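Local coordinates for protein phenol hydroxylase component phL (Pseudomonas stutzeri, PDB 3U52) that probably serves as a non-catalytic, largely helical subunit of a multicomponent phenol hydroxylase, the enzyme complex that adds oxygen to phenol, at residues V124-V129 with G224-L229; P228-K233 with K298-A303. All coordinates share one frame; numbering follows the deposited sequence.

Contact 1: residues V124-V129 with G224-L229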
ATOM      1  N   VAL D 124       1.470 -25.780  31.617  1.00 22.81           N
ATOM      2  CA  VAL D 124       2.555 -25.750  30.648  1.00 23.59           C
ATOM      3  C   VAL D 124       2.700 -27.029  29.787  1.00 25.07           C
ATOM      4  O   VAL D 124       3.009 -26.900  28.595  1.00 26.47           O
ATOM      5  CB  VAL D 124       3.901 -25.222  31.276  1.00 23.42           C
ATOM      6  CG1 VAL D 124       5.043 -25.327  30.303  1.00 21.70           C
ATOM      7  CG2 VAL D 124       3.709 -23.747  31.748  1.00 22.56           C
ATOM      8  N   PRO D 125       2.485 -28.260  30.358  1.00 24.53           N
ATOM      9  CA  PRO D 125       2.698 -29.428  29.477  1.00 23.66           C
ATOM     10  C   PRO D 125       1.725 -29.557  28.288  1.00 23.43           C
ATOM     11  O   PRO D 125       1.999 -30.300  27.347  1.00 23.59           O
ATOM     12  CB  PRO D 125       2.641 -30.639  30.434  1.00 23.69           C
ATOM     13  CG  PRO D 125       2.916 -30.046  31.836  1.00 23.68           C
ATOM     14  CD  PRO D 125       2.223 -28.664  31.744  1.00 24.88           C
ATOM     15  N   LEU D 126       0.631 -28.804  28.304  1.00 22.61           N
ATOM     16  CA  LEU D 126      -0.201 -28.644  27.138  1.00 21.79           C
ATOM     17  C   LEU D 126       0.549 -28.180  25.875  1.00 22.08           C
ATOM     18  O   LEU D 126       0.041 -28.397  24.789  1.00 21.55           O
ATOM     19  CB  LEU D 126      -1.365 -27.675  27.418  1.00 22.94           C
ATOM     20  CG  LEU D 126      -2.378 -28.059  28.514  1.00 25.18           C
ATOM     21  CD1 LEU D 126      -3.498 -27.005  28.571  1.00 28.97           C
ATOM     22  CD2 LEU D 126      -2.964 -29.401  28.184  1.00 28.41           C
ATOM     23  N   ARG D 127       1.730 -27.550  25.992  1.00 21.53           N
ATOM     24  CA  ARG D 127       2.515 -27.290  24.777  1.00 22.38           C
ATOM     25  C   ARG D 127       2.824 -28.538  23.978  1.00 22.03           C
ATOM     26  O   ARG D 127       3.039 -28.463  22.766  1.00 20.62           O
ATOM     27  CB  ARG D 127       3.836 -26.584  25.073  1.00 22.11           C
ATOM     28  CG  ARG D 127       4.751 -27.254  26.075  1.00 22.51           C
ATOM     29  CD  ARG D 127       6.001 -26.425  26.295  1.00 26.59           C
ATOM     30  NE  ARG D 127       6.899 -27.166  27.162  1.00 30.78           N
ATOM     31  CZ  ARG D 127       8.183 -27.420  26.914  1.00 32.27           C
ATOM     32  NH1 ARG D 127       8.789 -26.917  25.843  1.00 29.95           N
ATOM     33  NH2 ARG D 127       8.877 -28.130  27.797  1.00 28.82           N
ATOM     34  N   HIS D 128       2.911 -29.689  24.664  1.00 22.10           N
ATOM     35  CA  HIS D 128       3.226 -30.954  23.973  1.00 21.50           C
ATOM     36  C   HIS D 128       2.018 -31.468  23.180  1.00 21.25           C
ATOM     37  O   HIS D 128       2.115 -32.076  22.094  1.00 22.24           O
ATOM     38  CB  HIS D 128       3.716 -31.978  25.006  1.00 20.40           C
ATOM     39  CG  HIS D 128       4.886 -31.512  25.820  1.00 19.06           C
ATOM     40  ND1 HIS D 128       6.124 -31.234  25.275  1.00 18.68           N
ATOM     41  CD2 HIS D 128       5.003 -31.277  27.149  1.00 15.09           C
ATOM     42  CE1 HIS D 128       6.955 -30.879  26.238  1.00 18.52           C
ATOM     43  NE2 HIS D 128       6.293 -30.899  27.382  1.00 18.25           N
ATOM     44  N   VAL D 129       0.850 -31.150  23.684  1.00 20.34           N
ATOM     45  CA  VAL D 129      -0.402 -31.477  23.022  1.00 20.89           C
ATOM     46  C   VAL D 129      -0.530 -30.586  21.781  1.00 21.79           C
ATOM     47  O   VAL D 129      -0.897 -31.058  20.694  1.00 21.08           O
ATOM     48  CB  VAL D 129      -1.584 -31.276  24.004  1.00 20.28           C
ATOM     49  CG1 VAL D 129      -2.961 -31.495  23.325  1.00 22.45           C
ATOM     50  CG2 VAL D 129      -1.403 -32.221  25.214  1.00 21.31           C
ATOM     51  N   GLY D 224     -12.392 -29.880  21.334  1.00 26.35           N
ATOM     52  CA  GLY D 224     -13.720 -29.479  21.736  1.00 27.02           C
ATOM     53  C   GLY D 224     -14.090 -29.814  23.170  1.00 27.55           C
ATOM     54  O   GLY D 224     -15.145 -29.386  23.671  1.00 28.57           O
ATOM     55  N   MET D 225     -13.242 -30.591  23.834  1.00 27.42           N
ATOM     56  CA  MET D 225     -13.395 -30.860  25.256  1.00 28.01           C
ATOM     57  C   MET D 225     -12.266 -30.181  25.991  1.00 27.62           C
ATOM     58  O   MET D 225     -12.502 -29.556  27.030  1.00 28.01           O
ATOM     59  CB  MET D 225     -13.342 -32.379  25.522  1.00 29.09           C
ATOM     60  CG  MET D 225     -14.716 -33.056  25.608  1.00 32.82           C
ATOM     61  SD  MET D 225     -14.556 -34.794  26.107  1.00 42.74           S
ATOM     62  CE  MET D 225     -14.087 -35.543  24.543  1.00 36.21           C
ATOM     63  N   MET D 226     -11.044 -30.277  25.446  1.00 26.83           N
ATOM     64  CA  MET D 226      -9.860 -29.696  26.103  1.00 27.22           C
ATOM     65  C   MET D 226      -9.891 -28.175  26.314  1.00 26.26           C
ATOM     66  O   MET D 226      -9.579 -27.683  27.407  1.00 24.69           O
ATOM     67  CB  MET D 226      -8.586 -30.051  25.344  1.00 27.19           C
ATOM     68  CG  MET D 226      -7.339 -29.452  25.963  1.00 30.30           C
ATOM     69  SD  MET D 226      -5.874 -30.133  25.205  1.00 36.86           S
ATOM     70  CE  MET D 226      -5.980 -29.301  23.597  1.00 31.62           C
ATOM     71  N   TYR D 227     -10.183 -27.443  25.243  1.00 25.89           N
ATOM     72  CA  TYR D 227     -10.185 -25.991  25.314  1.00 27.00           C
ATOM     73  C   TYR D 227     -11.197 -25.459  26.333  1.00 26.54           C
ATOM     74  O   TYR D 227     -10.824 -24.655  27.154  1.00 27.25           O
ATOM     75  CB  TYR D 227     -10.327 -25.374  23.905  1.00 27.25           C
ATOM     76  CG  TYR D 227      -8.970 -25.196  23.300  1.00 27.63           C
ATOM     77  CD1 TYR D 227      -8.294 -26.270  22.762  1.00 26.01           C
ATOM     78  CD2 TYR D 227      -8.319 -23.947  23.358  1.00 31.04           C
ATOM     79  CE1 TYR D 227      -7.025 -26.127  22.239  1.00 30.25           C
ATOM     80  CE2 TYR D 227      -7.038 -23.777  22.841  1.00 30.04           C
ATOM     81  CZ  TYR D 227      -6.408 -24.872  22.295  1.00 30.64           C
ATOM     82  OH  TYR D 227      -5.163 -24.714  21.776  1.00 34.94           O
ATOM     83  N   PRO D 228     -12.480 -25.911  26.281  1.00 27.01           N
ATOM     84  CA  PRO D 228     -13.378 -25.476  27.379  1.00 27.42           C
ATOM     85  C   PRO D 228     -12.891 -25.874  28.774  1.00 28.05           C
ATOM     86  O   PRO D 228     -12.905 -25.039  29.670  1.00 28.17           O
ATOM     87  CB  PRO D 228     -14.724 -26.143  27.038  1.00 27.08           C
ATOM     88  CG  PRO D 228     -14.651 -26.329  25.456  1.00 26.36           C
ATOM     89  CD  PRO D 228     -13.198 -26.749  25.282  1.00 25.54           C
ATOM     90  N   LEU D 229     -12.423 -27.114  28.947  1.00 27.21           N
ATOM     91  CA  LEU D 229     -11.970 -27.552  30.269  1.00 26.49           C
ATOM     92  C   LEU D 229     -10.854 -26.669  30.782  1.00 26.46           C
ATOM     93  O   LEU D 229     -10.889 -26.202  31.916  1.00 26.46           O
ATOM     94  CB  LEU D 229     -11.496 -29.018  30.259  1.00 25.35           C
ATOM     95  CG  LEU D 229     -10.939 -29.578  31.583  1.00 26.19           C
ATOM     96  CD1 LEU D 229     -12.004 -29.608  32.676  1.00 22.12           C
ATOM     97  CD2 LEU D 229     -10.382 -30.977  31.338  1.00 28.25           C
TER

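Contact 2: residues P228-K233 with K298-A303. With XE (xenon), chain B.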
ATOM      1  N   PRO D 228     -12.480 -25.911  26.281  1.00 27.01           N
ATOM      2  CA  PRO D 228     -13.378 -25.476  27.379  1.00 27.42           C
ATOM      3  C   PRO D 228     -12.891 -25.874  28.774  1.00 28.05           C
ATOM      4  O   PRO D 228     -12.905 -25.039  29.670  1.00 28.17           O
ATOM      5  CB  PRO D 228     -14.724 -26.143  27.038  1.00 27.08           C
ATOM      6  CG  PRO D 228     -14.651 -26.329  25.456  1.00 26.36           C
ATOM      7  CD  PRO D 228     -13.198 -26.749  25.282  1.00 25.54           C
ATOM      8  N   LEU D 229     -12.423 -27.114  28.947  1.00 27.21           N
ATOM      9  CA  LEU D 229     -11.970 -27.552  30.269  1.00 26.49           C
ATOM     10  C   LEU D 229     -10.854 -26.669  30.782  1.00 26.46           C
ATOM     11  O   LEU D 229     -10.889 -26.202  31.916  1.00 26.46           O
ATOM     12  CB  LEU D 229     -11.496 -29.018  30.259  1.00 25.35           C
ATOM     13  CG  LEU D 229     -10.939 -29.578  31.583  1.00 26.19           C
ATOM     14  CD1 LEU D 229     -12.004 -29.608  32.676  1.00 22.12           C
ATOM     15  CD2 LEU D 229     -10.382 -30.977  31.338  1.00 28.25           C
ATOM     16  N   VAL D 230      -9.859 -26.448  29.937  1.00 26.53           N
ATOM     17  CA  VAL D 230      -8.652 -25.724  30.349  1.00 27.22           C
ATOM     18  C   VAL D 230      -8.819 -24.178  30.404  1.00 28.16           C
ATOM     19  O   VAL D 230      -8.504 -23.537  31.426  1.00 28.24           O
ATOM     20  CB  VAL D 230      -7.432 -26.124  29.499  1.00 26.53           C
ATOM     21  CG1 VAL D 230      -6.190 -25.323  29.949  1.00 27.28           C
ATOM     22  CG2 VAL D 230      -7.152 -27.615  29.638  1.00 24.90           C
ATOM     23  N   TYR D 231      -9.305 -23.582  29.314  1.00 28.87           N
ATOM     24  CA  TYR D 231      -9.284 -22.115  29.221  1.00 28.63           C
ATOM     25  C   TYR D 231     -10.566 -21.458  29.673  1.00 30.18           C
ATOM     26  O   TYR D 231     -10.619 -20.221  29.731  1.00 31.08           O
ATOM     27  CB  TYR D 231      -8.868 -21.648  27.812  1.00 28.96           C
ATOM     28  CG  TYR D 231      -7.510 -22.197  27.423  1.00 25.55           C
ATOM     29  CD1 TYR D 231      -7.396 -23.280  26.580  1.00 26.44           C
ATOM     30  CD2 TYR D 231      -6.360 -21.676  27.973  1.00 26.25           C
ATOM     31  CE1 TYR D 231      -6.124 -23.814  26.245  1.00 25.06           C
ATOM     32  CE2 TYR D 231      -5.113 -22.184  27.646  1.00 26.12           C
ATOM     33  CZ  TYR D 231      -5.004 -23.245  26.788  1.00 24.61           C
ATOM     34  OH  TYR D 231      -3.740 -23.727  26.508  1.00 29.58           O
ATOM     35  N   ASP D 232     -11.578 -22.258  29.984  1.00 30.80           N
ATOM     36  CA  ASP D 232     -12.761 -21.776  30.659  1.00 33.19           C
ATOM     37  C   ASP D 232     -12.839 -22.267  32.089  1.00 33.34           C
ATOM     38  O   ASP D 232     -12.792 -21.467  33.022  1.00 33.87           O
ATOM     39  CB  ASP D 232     -14.017 -22.203  29.938  1.00 33.27           C
ATOM     40  CG  ASP D 232     -14.378 -21.282  28.787  1.00 40.94           C
ATOM     41  OD1 ASP D 232     -13.720 -20.217  28.607  1.00 46.98           O
ATOM     42  OD2 ASP D 232     -15.324 -21.639  28.030  1.00 47.97           O
ATOM     43  N   LYS D 233     -12.974 -23.585  32.260  1.00 33.14           N
ATOM     44  CA  LYS D 233     -13.207 -24.140  33.602  1.00 33.28           C
ATOM     45  C   LYS D 233     -11.988 -24.089  34.520  1.00 33.68           C
ATOM     46  O   LYS D 233     -12.077 -23.528  35.614  1.00 33.38           O
ATOM     47  CB  LYS D 233     -13.888 -25.519  33.520  1.00 33.10           C
ATOM     48  CG  LYS D 233     -15.274 -25.320  32.953  1.00 33.38           C
ATOM     49  CD  LYS D 233     -15.929 -26.599  32.553  1.00 39.65           C
ATOM     50  CE  LYS D 233     -16.886 -26.438  31.364  1.00 41.70           C
ATOM     51  NZ  LYS D 233     -18.057 -25.562  31.655  1.00 44.28           N
ATOM     52  N   LYS D 298      -9.459 -36.712  32.017  1.00 28.98           N
ATOM     53  CA  LYS D 298      -9.949 -36.995  33.380  1.00 30.96           C
ATOM     54  C   LYS D 298      -8.903 -36.728  34.502  1.00 30.29           C
ATOM     55  O   LYS D 298      -9.204 -36.012  35.462  1.00 30.91           O
ATOM     56  CB  LYS D 298     -10.548 -38.426  33.423  1.00 30.48           C
ATOM     57  CG  LYS D 298     -11.238 -38.906  34.709  1.00 36.21           C
ATOM     58  CD  LYS D 298     -12.288 -40.013  34.297  1.00 40.84           C
ATOM     59  CE  LYS D 298     -12.121 -41.327  35.050  1.00 47.03           C
ATOM     60  NZ  LYS D 298     -12.408 -41.168  36.530  1.00 51.75           N
ATOM     61  N   PRO D 299      -7.673 -37.268  34.383  1.00 30.50           N
ATOM     62  CA  PRO D 299      -6.726 -36.932  35.475  1.00 31.26           C
ATOM     63  C   PRO D 299      -6.397 -35.431  35.639  1.00 32.23           C
ATOM     64  O   PRO D 299      -6.069 -34.973  36.755  1.00 32.07           O
ATOM     65  CB  PRO D 299      -5.453 -37.710  35.119  1.00 30.56           C
ATOM     66  CG  PRO D 299      -5.707 -38.436  33.888  1.00 30.98           C
ATOM     67  CD  PRO D 299      -7.082 -38.150  33.367  1.00 30.01           C
ATOM     68  N   LEU D 300      -6.456 -34.672  34.538  1.00 31.98           N
ATOM     69  CA  LEU D 300      -6.281 -33.238  34.612  1.00 32.44           C
ATOM     70  C   LEU D 300      -7.454 -32.572  35.327  1.00 31.18           C
ATOM     71  O   LEU D 300      -7.253 -31.687  36.154  1.00 31.24           O
ATOM     72  CB  LEU D 300      -6.084 -32.641  33.207  1.00 33.01           C
ATOM     73  CG  LEU D 300      -5.826 -31.131  33.063  1.00 36.39           C
ATOM     74  CD1 LEU D 300      -4.438 -30.727  33.661  1.00 36.08           C
ATOM     75  CD2 LEU D 300      -5.922 -30.700  31.598  1.00 38.14           C
ATOM     76  N   ALA D 301      -8.678 -32.946  34.979  1.00 32.36           N
ATOM     77  CA  ALA D 301      -9.832 -32.348  35.649  1.00 32.45           C
ATOM     78  C   ALA D 301      -9.754 -32.693  37.141  1.00 33.25           C
ATOM     79  O   ALA D 301      -9.930 -31.811  37.972  1.00 33.05           O
ATOM     80  CB  ALA D 301     -11.156 -32.802  35.036  1.00 32.43           C
ATOM     81  N   GLU D 302      -9.406 -33.946  37.463  1.00 33.97           N
ATOM     82  CA  GLU D 302      -9.399 -34.421  38.851  1.00 35.21           C
ATOM     83  C   GLU D 302      -8.375 -33.677  39.714  1.00 35.10           C
ATOM     84  O   GLU D 302      -8.568 -33.507  40.917  1.00 34.82           O
ATOM     85  CB  GLU D 302      -9.138 -35.935  38.910  1.00 35.95           C
ATOM     86  CG  GLU D 302     -10.367 -36.777  38.532  1.00 39.60           C
ATOM     87  CD  GLU D 302     -10.107 -38.296  38.411  1.00 46.61           C
ATOM     88  OE1 GLU D 302     -11.124 -39.035  38.393  1.00 49.75           O
ATOM     89  OE2 GLU D 302      -8.932 -38.766  38.313  1.00 47.41           O
ATOM     90  N   ALA D 303      -7.281 -33.255  39.084  1.00 34.98           N
ATOM     91  CA  ALA D 303      -6.168 -32.621  39.783  1.00 34.95           C
ATOM     92  C   ALA D 303      -6.365 -31.113  39.936  1.00 35.92           C
ATOM     93  O   ALA D 303      -5.497 -30.426  40.456  1.00 36.50           O
ATOM     94  CB  ALA D 303      -4.869 -32.922  39.064  1.00 34.77           C
TER
HETATM   95 XE    XE B 335     -12.470 -21.840  25.600  1.00 49.12          XE

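Contact 1: residues V124-V129 with G224-L229
Met-226 reaches across from helix 211-240 and meets Val-129 tip to tip, with Leu-126 beside it. All of the packing between 124-129 and 224-229 is apolar. The CG1 methyl of Val-129 lies 3.7 Å from Met-226 SD and equally close to Met-226 CE, so one branch of the valine touches both ends of the S-CH3 bond. The thioether gets there because the methionine runs straight out from its helix, CG anti to the backbone N (chi1 179°), and bends only at its last torsion (chi3 72°). Leu-126 adds a longer contact, its CD2 standing 4.2 Å from Met-226 SD. The backbones stand well apart, the CA atoms of Leu-126 and Met-226 being 9.8 Å from each other.

No hydrogen bond crosses between the two segments; the backbone bonds are local. Arg-127 N to Val-124 O and His-128 N to Pro-125 O each reach three residues back, as in a 3-10 turn. Helix 211-240 is kinked at Met-225 and Pro-228, the latter a proline with no N-H to give.

Arg-127 and His-128 turn away from Met-226. His-128 CE1 sits 3.5 Å above one face of the Arg-127 guanidinium, offset toward its rim, while the imidazole also stacks with Trp-189. Outside this contact, Arg-127 is salt-bridged to an acidic side chain on the chain of another protein. Tyr-227, part of the xenon pocket, does the reverse: its OH is hydrogen-bonded to Glu-130 OE2, one residue past Val-129.

Between the segments themselves the attraction is probably mostly dispersion, buried methyl groups against a polarisable sulfur, with the Tyr-227 to Glu-130 bond as a polar tie between the same two helices beside it.

Contact 2: residues P228-K233 with K298-A303
Val-230 and Leu-300 cross at about a right angle, the valine CG2 methyl lying 3.9 Å from Leu-300 CD2. Beside this crossing, Leu-229 presents its forked end to a much smaller partner: its CD1 is 4.1 Å from Ala-301 CB and its CD2 4.2 Å from the same methyl, so both branches close on one carbon. Leu-229 and Leu-300 have the same shape, CG anti to the backbone N, and each extends from its own helix toward the other; their CD2 atoms come only to 4.5 Å.

The two helices run nearly parallel here, 21° apart with axes 11.1 Å from each other, a side-by-side pairing within an all-helical bundle, consistent with the ferritin-like fold of hydroxylase subunits of this family. Leu-310 of helix 307-322 packs on both Leu-229 and Ala-301.

Pro-228 O accepts an ordinary alpha-helical bond from Asp-232 N and a second from Lys-233 N, five residues on, which makes the turn pi-type. On the side of the helix away from Leu-300, Asp-232 OD1 lies 3.6 Å from a xenon whose pocket also includes Tyr-227 and Tyr-257.

From the N terminus, the chain first passes 124-129 at the start of helix 126-143. Contact 1 then closes a mostly helical loop of 94 residues when 224-229 arrives on helix 211-240. Contact 2 starts on that same helix, sharing Pro-228 and Leu-229 with contact 1, and closes a second loop of 64 residues at 298-303, the end of helix 276-302. The loops follow one another instead of nesting or crossing, and helix 211-240 is shared by both. The centres are 8 Å apart, and the contacts touch where Leu-126 CD1 packs 3.5 Å from Val-230 CG1, so that Leu-126, Val-230 and Leu-300 link helices 126-143, 211-240 and 276-302 by apolar packing.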